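Local structure of activated BY transcription factor SSRB (Salmonella enterica, 2WNW) at residues H122-I127 with L179-H184; P379-M384 with F398-G403. The protein belongs to glycoside hydrolase family 30, pairing a TIM barrel with a beta-sandwich domain, and is named for its activation by the transcription factor SsrB. All blocks are in the same frame, centred on the assembly; numbering follows the deposited sequence.

Contact 1 of 2, residues H122-I127 with L179-H184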
loop_
_atom_site.group_PDB
_atom_site.type_symbol
_atom_site.label_atom_id
_atom_site.label_comp_id
_atom_site.label_asym_id
_atom_site.label_seq_id
_atom_site.Cartn_x
_atom_site.Cartn_y
_atom_site.Cartn_z
ATOM N N HIS A 122 -22.108 17.763 -32.119
ATOM C CA HIS A 122 -21.236 18.124 -31.005
ATOM C C HIS A 122 -20.206 17.105 -30.523
ATOM O O HIS A 122 -19.138 17.486 -30.041
ATOM C CB HIS A 122 -22.103 18.546 -29.819
ATOM C CG HIS A 122 -22.974 19.730 -30.103
ATOM N ND1 HIS A 122 -24.034 20.083 -29.297
ATOM C CD2 HIS A 122 -22.933 20.650 -31.095
ATOM C CE1 HIS A 122 -24.610 21.171 -29.781
ATOM N NE2 HIS A 122 -23.959 21.535 -30.872
ATOM N N LEU A 123 -20.517 15.819 -30.645
ATOM C CA LEU A 123 -19.604 14.785 -30.173
ATOM C C LEU A 123 -18.844 14.023 -31.244
ATOM O O LEU A 123 -17.626 13.889 -31.169
ATOM C CB LEU A 123 -20.361 13.775 -29.305
ATOM C CG LEU A 123 -20.717 14.214 -27.886
ATOM C CD1 LEU A 123 -21.762 13.286 -27.303
ATOM C CD2 LEU A 123 -19.458 14.212 -27.033
ATOM N N ILE A 124 -19.565 13.520 -32.238
ATOM C CA ILE A 124 -18.954 12.725 -33.291
ATOM C C ILE A 124 -17.769 13.357 -34.025
ATOM O O ILE A 124 -16.811 12.660 -34.362
ATOM C CB ILE A 124 -20.038 12.241 -34.285
ATOM C CG1 ILE A 124 -21.023 11.337 -33.527
ATOM C CG2 ILE A 124 -19.407 11.476 -35.443
ATOM C CD1 ILE A 124 -22.071 10.671 -34.391
ATOM N N PRO A 125 -17.808 14.676 -34.286
ATOM C CA PRO A 125 -16.665 15.281 -34.986
ATOM C C PRO A 125 -15.362 15.125 -34.190
ATOM O O PRO A 125 -14.329 14.736 -34.735
ATOM C CB PRO A 125 -17.089 16.741 -35.129
ATOM C CG PRO A 125 -18.572 16.628 -35.299
ATOM C CD PRO A 125 -18.935 15.622 -34.217
ATOM N N LEU A 126 -15.420 15.426 -32.896
ATOM C CA LEU A 126 -14.247 15.311 -32.026
ATOM C C LEU A 126 -13.773 13.856 -31.971
ATOM O O LEU A 126 -12.596 13.562 -32.204
ATOM C CB LEU A 126 -14.595 15.771 -30.607
ATOM C CG LEU A 126 -13.502 16.371 -29.713
ATOM C CD1 LEU A 126 -13.974 16.296 -28.269
ATOM C CD2 LEU A 126 -12.179 15.645 -29.883
ATOM N N ILE A 127 -14.695 12.948 -31.658
ATOM C CA ILE A 127 -14.369 11.526 -31.563
ATOM C C ILE A 127 -13.780 10.989 -32.863
ATOM O O ILE A 127 -12.785 10.261 -32.848
ATOM C CB ILE A 127 -15.617 10.690 -31.201
ATOM C CG1 ILE A 127 -16.168 11.138 -29.846
ATOM C CG2 ILE A 127 -15.254 9.214 -31.144
ATOM C CD1 ILE A 127 -17.514 10.536 -29.506
ATOM N N LEU A 179 -25.657 1.325 -32.232
ATOM C CA LEU A 179 -25.815 1.161 -33.678
ATOM C C LEU A 179 -25.570 2.489 -34.387
ATOM O O LEU A 179 -24.925 2.538 -35.436
ATOM C CB LEU A 179 -27.220 0.650 -34.003
ATOM C CG LEU A 179 -27.540 -0.741 -33.456
ATOM C CD1 LEU A 179 -28.987 -1.085 -33.741
ATOM C CD2 LEU A 179 -26.603 -1.762 -34.087
ATOM N N GLU A 180 -26.095 3.562 -33.805
ATOM C CA GLU A 180 -25.931 4.908 -34.351
ATOM C C GLU A 180 -24.447 5.254 -34.476
ATOM O O GLU A 180 -23.984 5.691 -35.532
ATOM C CB GLU A 180 -26.638 5.915 -33.439
ATOM C CG GLU A 180 -26.185 7.368 -33.563
ATOM C CD GLU A 180 -26.380 7.948 -34.952
ATOM O OE1 GLU A 180 -27.237 7.444 -35.709
ATOM O OE2 GLU A 180 -25.676 8.928 -35.281
ATOM N N TYR A 181 -23.696 5.051 -33.399
ATOM C CA TYR A 181 -22.272 5.345 -33.426
ATOM C C TYR A 181 -21.503 4.433 -34.382
ATOM O O TYR A 181 -20.571 4.879 -35.051
ATOM C CB TYR A 181 -21.686 5.269 -32.009
ATOM C CG TYR A 181 -21.858 6.559 -31.226
ATOM C CD1 TYR A 181 -20.765 7.189 -30.633
ATOM C CD2 TYR A 181 -23.107 7.173 -31.120
ATOM C CE1 TYR A 181 -20.911 8.406 -29.957
ATOM C CE2 TYR A 181 -23.263 8.385 -30.450
ATOM C CZ TYR A 181 -22.163 8.997 -29.872
ATOM O OH TYR A 181 -22.314 10.199 -29.218
ATOM N N ARG A 182 -21.894 3.165 -34.469
ATOM C CA ARG A 182 -21.205 2.248 -35.370
ATOM C C ARG A 182 -21.384 2.700 -36.822
ATOM O O ARG A 182 -20.484 2.535 -37.649
ATOM C CB ARG A 182 -21.725 0.815 -35.189
ATOM C CG ARG A 182 -20.890 -0.220 -35.933
ATOM C CD ARG A 182 -21.098 -1.629 -35.391
ATOM N NE ARG A 182 -22.448 -2.136 -35.622
ATOM C CZ ARG A 182 -22.861 -3.343 -35.242
ATOM N NH1 ARG A 182 -22.027 -4.162 -34.614
ATOM N NH2 ARG A 182 -24.102 -3.733 -35.494
ATOM N N ARG A 183 -22.543 3.272 -37.127
ATOM C CA ARG A 183 -22.821 3.765 -38.475
ATOM C C ARG A 183 -21.877 4.903 -38.845
ATOM O O ARG A 183 -21.589 5.122 -40.021
ATOM C CB ARG A 183 -24.259 4.270 -38.576
ATOM C CG ARG A 183 -25.299 3.209 -38.882
ATOM C CD ARG A 183 -26.679 3.831 -38.811
ATOM N NE ARG A 183 -26.705 5.114 -39.509
ATOM C CZ ARG A 183 -27.409 6.167 -39.106
ATOM N NH1 ARG A 183 -28.149 6.089 -38.005
ATOM N NH2 ARG A 183 -27.364 7.302 -39.793
ATOM N N HIS A 184 -21.403 5.629 -37.836
ATOM C CA HIS A 184 -20.491 6.747 -38.054
ATOM C C HIS A 184 -19.038 6.330 -37.844
ATOM O O HIS A 184 -18.161 7.170 -37.633
ATOM C CB HIS A 184 -20.857 7.905 -37.121
ATOM C CG HIS A 184 -22.176 8.539 -37.443
ATOM N ND1 HIS A 184 -22.287 9.679 -38.210
ATOM C CD2 HIS A 184 -23.442 8.169 -37.136
ATOM C CE1 HIS A 184 -23.565 9.984 -38.362
ATOM N NE2 HIS A 184 -24.286 9.082 -37.720
#

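Contact 2 of 2, residues P379-M384 with F398-G403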
loop_
_atom_site.group_PDB
_atom_site.type_symbol
_atom_site.label_atom_id
_atom_site.label_comp_id
_atom_site.label_asym_id
_atom_site.label_seq_id
_atom_site.Cartn_x
_atom_site.Cartn_y
_atom_site.Cartn_z
ATOM N N PRO A 379 -1.145 -0.339 -24.024
ATOM C CA PRO A 379 -2.222 -1.263 -23.661
ATOM C C PRO A 379 -1.655 -2.677 -23.604
ATOM O O PRO A 379 -0.823 -3.042 -24.433
ATOM C CB PRO A 379 -3.217 -1.092 -24.806
ATOM C CG PRO A 379 -3.037 0.338 -25.191
ATOM C CD PRO A 379 -1.529 0.482 -25.186
ATOM N N GLY A 380 -2.090 -3.463 -22.624
ATOM C CA GLY A 380 -1.598 -4.825 -22.499
ATOM C C GLY A 380 -0.408 -4.975 -21.565
ATOM O O GLY A 380 -0.056 -6.087 -21.168
ATOM N N ALA A 381 0.225 -3.859 -21.217
ATOM C CA ALA A 381 1.363 -3.896 -20.310
ATOM C C ALA A 381 0.895 -4.395 -18.947
ATOM O O ALA A 381 -0.292 -4.327 -18.621
ATOM C CB ALA A 381 1.968 -2.495 -20.168
ATOM N N ARG A 382 1.825 -4.914 -18.154
ATOM C CA ARG A 382 1.485 -5.377 -16.818
ATOM C C ARG A 382 2.280 -4.595 -15.788
ATOM O O ARG A 382 3.418 -4.196 -16.035
ATOM C CB ARG A 382 1.774 -6.876 -16.656
ATOM C CG ARG A 382 0.734 -7.777 -17.309
ATOM C CD ARG A 382 0.988 -9.244 -17.000
ATOM N NE ARG A 382 -0.004 -10.116 -17.629
ATOM C CZ ARG A 382 -1.191 -10.415 -17.107
ATOM N NH1 ARG A 382 -1.555 -9.923 -15.929
ATOM N NH2 ARG A 382 -2.021 -11.209 -17.773
ATOM N N VAL A 383 1.664 -4.347 -14.640
ATOM C CA VAL A 383 2.350 -3.647 -13.570
ATOM C C VAL A 383 3.376 -4.642 -13.037
ATOM O O VAL A 383 3.111 -5.842 -12.999
ATOM C CB VAL A 383 1.373 -3.263 -12.437
ATOM C CG1 VAL A 383 2.149 -2.851 -11.187
ATOM C CG2 VAL A 383 0.470 -2.127 -12.897
ATOM N N MET A 384 4.549 -4.158 -12.652
ATOM C CA MET A 384 5.570 -5.049 -12.117
ATOM C C MET A 384 5.713 -4.814 -10.620
ATOM O O MET A 384 5.336 -3.758 -10.109
ATOM C CB MET A 384 6.925 -4.801 -12.791
ATOM C CG MET A 384 7.581 -3.481 -12.405
ATOM S SD MET A 384 9.308 -3.390 -12.958
ATOM C CE MET A 384 9.193 -2.184 -14.262
ATOM N N PHE A 398 5.888 -0.714 -14.789
ATOM C CA PHE A 398 5.164 -1.547 -15.739
ATOM C C PHE A 398 6.152 -2.224 -16.681
ATOM O O PHE A 398 7.300 -1.802 -16.802
ATOM C CB PHE A 398 4.246 -0.696 -16.622
ATOM C CG PHE A 398 3.324 0.221 -15.869
ATOM C CD1 PHE A 398 1.992 -0.124 -15.679
ATOM C CD2 PHE A 398 3.770 1.458 -15.411
ATOM C CE1 PHE A 398 1.108 0.757 -15.051
ATOM C CE2 PHE A 398 2.899 2.345 -14.782
ATOM C CZ PHE A 398 1.563 1.994 -14.605
ATOM N N VAL A 399 5.689 -3.274 -17.346
ATOM C CA VAL A 399 6.488 -3.958 -18.345
ATOM C C VAL A 399 5.580 -4.007 -19.564
ATOM O O VAL A 399 4.536 -4.667 -19.542
ATOM C CB VAL A 399 6.860 -5.400 -17.944
ATOM C CG1 VAL A 399 7.665 -6.043 -19.074
ATOM C CG2 VAL A 399 7.683 -5.399 -16.664
ATOM N N ASN A 400 5.951 -3.284 -20.615
ATOM C CA ASN A 400 5.147 -3.270 -21.827
ATOM C C ASN A 400 5.170 -4.633 -22.500
ATOM O O ASN A 400 6.035 -5.464 -22.218
ATOM C CB ASN A 400 5.640 -2.195 -22.798
ATOM C CG ASN A 400 5.205 -0.801 -22.387
ATOM O OD1 ASN A 400 4.084 -0.610 -21.918
ATOM N ND2 ASN A 400 6.082 0.181 -22.572
ATOM N N PRO A 401 4.206 -4.884 -23.397
ATOM C CA PRO A 401 4.138 -6.164 -24.099
ATOM C C PRO A 401 5.451 -6.570 -24.761
ATOM O O PRO A 401 5.784 -7.751 -24.802
ATOM C CB PRO A 401 3.018 -5.935 -25.107
ATOM C CG PRO A 401 2.090 -5.034 -24.355
ATOM C CD PRO A 401 3.052 -4.034 -23.748
ATOM N N ASP A 402 6.204 -5.594 -25.261
ATOM C CA ASP A 402 7.471 -5.890 -25.926
ATOM C C ASP A 402 8.648 -6.052 -24.965
ATOM O O ASP A 402 9.794 -6.194 -25.393
ATOM C CB ASP A 402 7.783 -4.816 -26.975
ATOM C CG ASP A 402 8.252 -3.511 -26.366
ATOM O OD1 ASP A 402 8.081 -3.306 -25.145
ATOM O OD2 ASP A 402 8.788 -2.678 -27.126
ATOM N N GLY A 403 8.359 -6.032 -23.666
ATOM C CA GLY A 403 9.401 -6.214 -22.670
ATOM C C GLY A 403 10.036 -4.962 -22.100
ATOM O O GLY A 403 10.843 -5.048 -21.176
#

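Contact 1 of 2, residues H122-I127 with L179-H184
Apolar contacts carry most of this meeting between the start of helix 124-133 and the end of helix 167-183. Ile124 sits at its middle, opposite His184, with CG1 anti to its own carbonyl carbon (chi1 -62°) and the chain extended to CD1. That methyl lies over one face of the His184 imidazole as a CH-pi contact, 3.9 Å from CD1 to the ring centroid, shifted toward the rim. Tyr181, three residues before His184, points its ring OH-first at Leu123 and is crossed at about a right angle by Ile127, whose CD1 meets the ring edge at CE1, 4.0 Å away; Ile124 CG1 approaches CZ more loosely. Leu123 CD1 rests 3.7 Å from Tyr181 OH.

No hydrogen bond links the two segments; the polar groups find partners within their own segment or outside both. Tyr181 OH is bonded to Asp119 OD1, which fixes the tip of the ring beside Leu123. Glu180, bent at chi2 (60°), turns OE1 to a salt bridge with Arg183 NH1, 2.8 Å long. Its OE2 lies close to Glu120 OE2, like charges whose repulsion the nearby His184 imidazole might ease.

Both helices belong to the outer layer of the TIM barrel, and Ile127 and Tyr181 also touch Met88 on barrel strand 85-90, so the contact packs two neighbouring helices against the barrel wall.

Contact 2 of 2, residues P379-M384 with F398-G403
The open end of a beta hairpin, strands 382-388 and 393-399 of the beta-sandwich domain, forms this contact. Arg382 and Val399 are an antiparallel hydrogen-bonded pair joined by two backbone bonds. Arg382 N gives to Val399 O at 3.1 Å, with the donor 32° above the carbonyl plane, whereas Val399 N gives to Arg382 O at 2.8 Å, nearly along the C=O axis. Arg382 O also receives a CA-H...O contact from Phe398.

Val383 and Phe398, the adjoining non-hydrogen-bonded pair, share one face of the sheet. Val383 CG2, anti to its carbonyl carbon, meets the ring at CE1, 3.7 Å away, the two side chains crossing obliquely; Phe321 packs edge-to-face with the same ring. On the face of Arg382 and Val399, the guanidinium turns to strand 41-44, where NH1 bonds Leu42 O. Met384 holds CG in the crowded position between backbone N and carbonyl carbon (chi1 71°), and its bend at chi3 brings CE to 3.2 Å from Phe398 O. Its CB lies 4.0 Å from Val399 CG2.

Beyond the strands, the chain from Asn400 to Gly403 makes a type I turn closed by Gly403 N to Asn400 O. Pro401 packs its CG 3.5 Å from Pro379 O, and its CD lies beside Ala381 CB. Asn400 OD1 comes within 3.3 Å of Ala381 CB, but bonds Arg378 N, while ND2 bonds Tyr376 O and Glu404 OE2.

Between these segments one pair of backbone bonds thus sets the register, with Val383 against Phe398 and Met384 against Val399 packing beside it; Met384 continues the ladder to Gly397. Past Arg382, proline and alanine contacts replace strand bonding, and the Asn400 amide, gripped at both ends, ties the turn to the chain just before Pro379.

Contacts 1 and 2 lie in different domains, the TIM barrel and the beta sandwich, and do not touch: their centres are 31 Å apart and their nearest atoms about 16 Å. They follow one another in sequence, contact 1 joining helices on the outside of the barrel and contact 2 pairing strands of the sandwich. Their chemistry differs accordingly, side-chain packing in residues 122-127 with 179-184 and backbone pairing in 379-384 with 398-403. Contact 2 also looks back toward the barrel domain, since helix 305-322, which it touches, precedes 327-330, the last strand of the barrel.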